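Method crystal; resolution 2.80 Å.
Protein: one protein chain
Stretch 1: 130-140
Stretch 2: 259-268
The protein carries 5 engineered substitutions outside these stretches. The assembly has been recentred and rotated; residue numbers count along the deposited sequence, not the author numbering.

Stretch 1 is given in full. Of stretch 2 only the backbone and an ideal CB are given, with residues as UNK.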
# COMPACT_ATOMS: atom_id res chain seq x y z
N MET B 130 -26.57 -25.05 -10.88
CA MET B 130 -25.75 -25.77 -9.91
C MET B 130 -24.26 -25.56 -10.23
O MET B 130 -23.43 -25.57 -9.32
CB MET B 130 -26.10 -27.26 -9.91
CG MET B 130 -27.39 -27.55 -9.15
SD MET B 130 -28.36 -28.91 -9.83
CE MET B 130 -27.14 -30.21 -9.82
N ALA B 131 -23.93 -25.35 -11.51
CA ALA B 131 -22.55 -25.08 -11.92
C ALA B 131 -22.13 -23.67 -11.47
O ALA B 131 -21.03 -23.49 -10.96
CB ALA B 131 -22.42 -25.24 -13.42
N ILE B 132 -23.02 -22.69 -11.66
CA ILE B 132 -22.72 -21.31 -11.26
C ILE B 132 -22.39 -21.30 -9.76
O ILE B 132 -21.37 -20.75 -9.34
CB ILE B 132 -23.89 -20.34 -11.58
CG1 ILE B 132 -24.34 -20.42 -13.04
CG2 ILE B 132 -23.53 -18.92 -11.19
CD1 ILE B 132 -23.24 -20.22 -14.05
N VAL B 133 -23.24 -21.95 -8.97
CA VAL B 133 -23.04 -22.03 -7.52
C VAL B 133 -21.71 -22.75 -7.25
O VAL B 133 -20.87 -22.24 -6.51
CB VAL B 133 -24.22 -22.72 -6.81
CG1 VAL B 133 -23.91 -23.01 -5.35
CG2 VAL B 133 -25.51 -21.92 -6.93
N LEU B 134 -21.52 -23.91 -7.87
CA LEU B 134 -20.30 -24.69 -7.65
C LEU B 134 -19.06 -23.82 -7.92
O LEU B 134 -18.08 -23.94 -7.20
CB LEU B 134 -20.28 -25.93 -8.54
CG LEU B 134 -20.76 -27.22 -7.88
CD1 LEU B 134 -20.74 -28.35 -8.89
CD2 LEU B 134 -19.93 -27.58 -6.67
N LEU B 135 -19.12 -22.98 -8.95
CA LEU B 135 -17.98 -22.12 -9.29
C LEU B 135 -17.68 -21.18 -8.11
O LEU B 135 -16.53 -21.06 -7.69
CB LEU B 135 -18.29 -21.32 -10.56
CG LEU B 135 -17.13 -20.50 -11.11
CD1 LEU B 135 -16.03 -21.39 -11.64
CD2 LEU B 135 -17.61 -19.55 -12.20
N ALA B 136 -18.71 -20.52 -7.61
CA ALA B 136 -18.57 -19.59 -6.48
C ALA B 136 -18.05 -20.34 -5.25
O ALA B 136 -17.17 -19.84 -4.55
CB ALA B 136 -19.90 -18.93 -6.19
N VAL B 137 -18.58 -21.54 -5.01
CA VAL B 137 -18.18 -22.34 -3.86
C VAL B 137 -16.73 -22.82 -4.05
O VAL B 137 -15.96 -22.83 -3.10
CB VAL B 137 -19.14 -23.53 -3.64
CG1 VAL B 137 -18.60 -24.51 -2.60
CG2 VAL B 137 -20.54 -23.07 -3.25
N GLY B 138 -16.37 -23.19 -5.28
CA GLY B 138 -15.05 -23.74 -5.58
C GLY B 138 -13.93 -22.72 -5.44
O GLY B 138 -12.82 -23.05 -5.02
N THR B 139 -14.23 -21.48 -5.83
CA THR B 139 -13.26 -20.38 -5.75
C THR B 139 -13.07 -19.97 -4.29
O THR B 139 -11.94 -19.78 -3.83
CB THR B 139 -13.70 -19.20 -6.62
OG1 THR B 139 -15.01 -18.82 -6.21
CG2 THR B 139 -13.71 -19.54 -8.10
N THR B 140 -14.18 -19.83 -3.57
CA THR B 140 -14.17 -19.57 -2.13
C THR B 140 -13.32 -20.63 -1.42
O THR B 140 -12.49 -20.29 -0.58
CB THR B 140 -15.60 -19.54 -1.57
OG1 THR B 140 -16.32 -18.54 -2.29
CG2 THR B 140 -15.65 -19.25 -0.09
N UNK B 259 -21.74 -12.82 -19.89
CA UNK B 259 -21.10 -12.56 -18.59
C UNK B 259 -20.63 -13.86 -17.93
O UNK B 259 -19.66 -13.85 -17.18
CB UNK B 259 -22.07 -11.83 -17.66
N UNK B 260 -21.33 -14.96 -18.18
CA UNK B 260 -21.02 -16.20 -17.48
C UNK B 260 -19.69 -16.75 -18.02
O UNK B 260 -18.89 -17.28 -17.25
CB UNK B 260 -22.15 -17.22 -17.65
N UNK B 261 -19.44 -16.60 -19.32
CA UNK B 261 -18.13 -16.96 -19.88
C UNK B 261 -17.06 -16.05 -19.27
O UNK B 261 -15.95 -16.51 -18.96
CB UNK B 261 -18.13 -16.84 -21.41
N UNK B 262 -17.37 -14.77 -19.08
CA UNK B 262 -16.45 -13.84 -18.43
C UNK B 262 -16.07 -14.40 -17.05
O UNK B 262 -14.90 -14.66 -16.80
CB UNK B 262 -17.08 -12.45 -18.30
N UNK B 263 -17.07 -14.63 -16.19
CA UNK B 263 -16.80 -14.97 -14.79
C UNK B 263 -16.16 -16.36 -14.69
O UNK B 263 -15.51 -16.65 -13.68
CB UNK B 263 -18.09 -14.92 -13.97
N UNK B 264 -16.33 -17.23 -15.69
CA UNK B 264 -15.58 -18.49 -15.71
C UNK B 264 -14.10 -18.19 -16.02
O UNK B 264 -13.22 -18.79 -15.42
CB UNK B 264 -16.17 -19.46 -16.74
N UNK B 265 -13.84 -17.25 -16.93
CA UNK B 265 -12.46 -16.87 -17.28
C UNK B 265 -11.76 -16.25 -16.07
O UNK B 265 -10.63 -16.62 -15.74
CB UNK B 265 -12.45 -15.89 -18.46
N UNK B 266 -12.44 -15.30 -15.42
CA UNK B 266 -11.93 -14.58 -14.25
C UNK B 266 -11.63 -15.56 -13.11
O UNK B 266 -10.60 -15.45 -12.44
CB UNK B 266 -12.94 -13.52 -13.79
N UNK B 267 -12.55 -16.50 -12.89
CA UNK B 267 -12.42 -17.48 -11.82
C UNK B 267 -11.21 -18.39 -12.07
O UNK B 267 -10.40 -18.61 -11.17
CB UNK B 267 -13.70 -18.31 -11.70
N UNK B 268 -11.09 -18.89 -13.30
CA UNK B 268 -10.00 -19.81 -13.67
C UNK B 268 -8.66 -19.07 -13.66
O UNK B 268 -7.61 -19.70 -13.48
CB UNK B 268 -10.25 -20.43 -15.05

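Both stretches are helical and run in nearly the same direction, their axes 20° apart and 10.9 Å apart at closest approach. Stretch 1 offers this contact methyls and no charge, so the rule is shape.

Position 259 has nothing of stretch 1 within 5.5 Å of its ideal CB; any helix-tolerant residue would suit. It is Asn 259, whose ND2 is hydrogen-bonded elsewhere in the structure.

At 260 the CA-to-CB bond points sideways, and the ideal CB lies 4.8 Å from Ile 132 CD1. A medium apolar chain, Val, Ile or Leu, could close that gap. The residue is Ile 260, chi1 m and chi2 t, and its CG2 packs 3.7 Å from Ile 132 CD1.

Positions 261 and 262 are out of reach, and stretch 1 leaves them free. They hold Val 261 and Lys 262, the latter t through chi3.

Position 263 points toward stretch 1, its ideal CB 5.0 Å from Leu 135 CD2, so a small or beta-branched apolar residue would fit. Val 263 fills it modestly; the closer approach is by its backbone, with Val 263 O 3.9 Å from Leu 135 CD2.

Position 264 starts sideways, its ideal CB 4.8 Å from Leu 135 CD2. Leu could cover Leu 135 CD2; a longer chain, Met or an aromatic, could turn back toward Ala 131. Tyr 264 does so: Leu 135 CD2 sits over one ring face, 3.7 Å from the ring centroid and almost on its normal, a CH-pi contact, while Ile 132 CD1 lies at the edge, 4.2 Å from Tyr 264 CE2. The hydroxyl OH reaches to 3.5 Å from Ala 131 CB and is hydrogen-bonded elsewhere in the structure.

Positions 265 and 266 are again out of reach and weakly constrained. Ser 265 and Thr 266 occupy them; Thr 266 OG1 donates to Lys 262 O at 2.7 Å.

Position 267 is tight: the CA atoms of 267 and Thr 139 are 6.8 Å apart, and the ideal CB is 3.8 Å from Thr 139 CG2 and 3.9 Å from Leu 135 CD1. Ala, Ser or Gly would suit best. Ser 267, chi1 m, sends OG back to Val 263 O at 2.6 Å, satisfying its proton within its own helix, while OG also touches Leu 135 CD2 at 3.7 Å.

Position 268 points away, so many residues would suit, and a long chain such as Met could bend back to Leu 135. Met 268 does: its CE comes 3.8 Å from Leu 135 CD1, helping complete the hole with Val 263, Tyr 264 and Ser 267 in which Leu 135 is the knob.

Stretch 2, residues 259-268: NIVKVYSTSM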
# COMPACT_ATOMS: atom_id res chain seq x y z
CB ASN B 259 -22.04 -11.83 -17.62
CG ASN B 259 -21.68 -10.37 -17.44
OD1 ASN B 259 -20.70 -10.05 -16.78
ND2 ASN B 259 -22.49 -9.50 -18.01
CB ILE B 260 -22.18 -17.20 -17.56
CG1 ILE B 260 -23.42 -16.65 -16.85
CG2 ILE B 260 -21.77 -18.55 -17.00
CD1 ILE B 260 -24.70 -17.38 -17.16
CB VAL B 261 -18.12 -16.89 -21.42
CG1 VAL B 261 -16.71 -16.98 -21.99
CG2 VAL B 261 -19.01 -17.95 -22.05
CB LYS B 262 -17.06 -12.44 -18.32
CG LYS B 262 -16.23 -11.42 -17.54
CD LYS B 262 -17.02 -10.15 -17.24
CE LYS B 262 -16.57 -9.34 -16.04
NZ LYS B 262 -15.81 -10.12 -15.03
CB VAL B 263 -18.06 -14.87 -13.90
CG1 VAL B 263 -18.58 -13.44 -13.82
CG2 VAL B 263 -19.17 -15.82 -14.32
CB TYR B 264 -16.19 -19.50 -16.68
CG TYR B 264 -17.16 -20.47 -16.03
CD1 TYR B 264 -16.71 -21.65 -15.46
CD2 TYR B 264 -18.51 -20.20 -15.98
CE1 TYR B 264 -17.58 -22.54 -14.86
CE2 TYR B 264 -19.40 -21.08 -15.38
CZ TYR B 264 -18.94 -22.26 -14.82
OH TYR B 264 -19.81 -23.13 -14.23
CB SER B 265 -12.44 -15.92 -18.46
OG SER B 265 -13.02 -16.51 -19.61
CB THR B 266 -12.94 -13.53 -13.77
OG1 THR B 266 -13.81 -13.19 -14.84
CG2 THR B 266 -12.27 -12.27 -13.25
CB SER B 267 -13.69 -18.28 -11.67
OG SER B 267 -14.77 -17.45 -11.27
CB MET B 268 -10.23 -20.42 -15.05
CG MET B 268 -11.46 -21.31 -15.14
SD MET B 268 -11.49 -22.62 -13.90
CE MET B 268 -13.25 -22.89 -13.76
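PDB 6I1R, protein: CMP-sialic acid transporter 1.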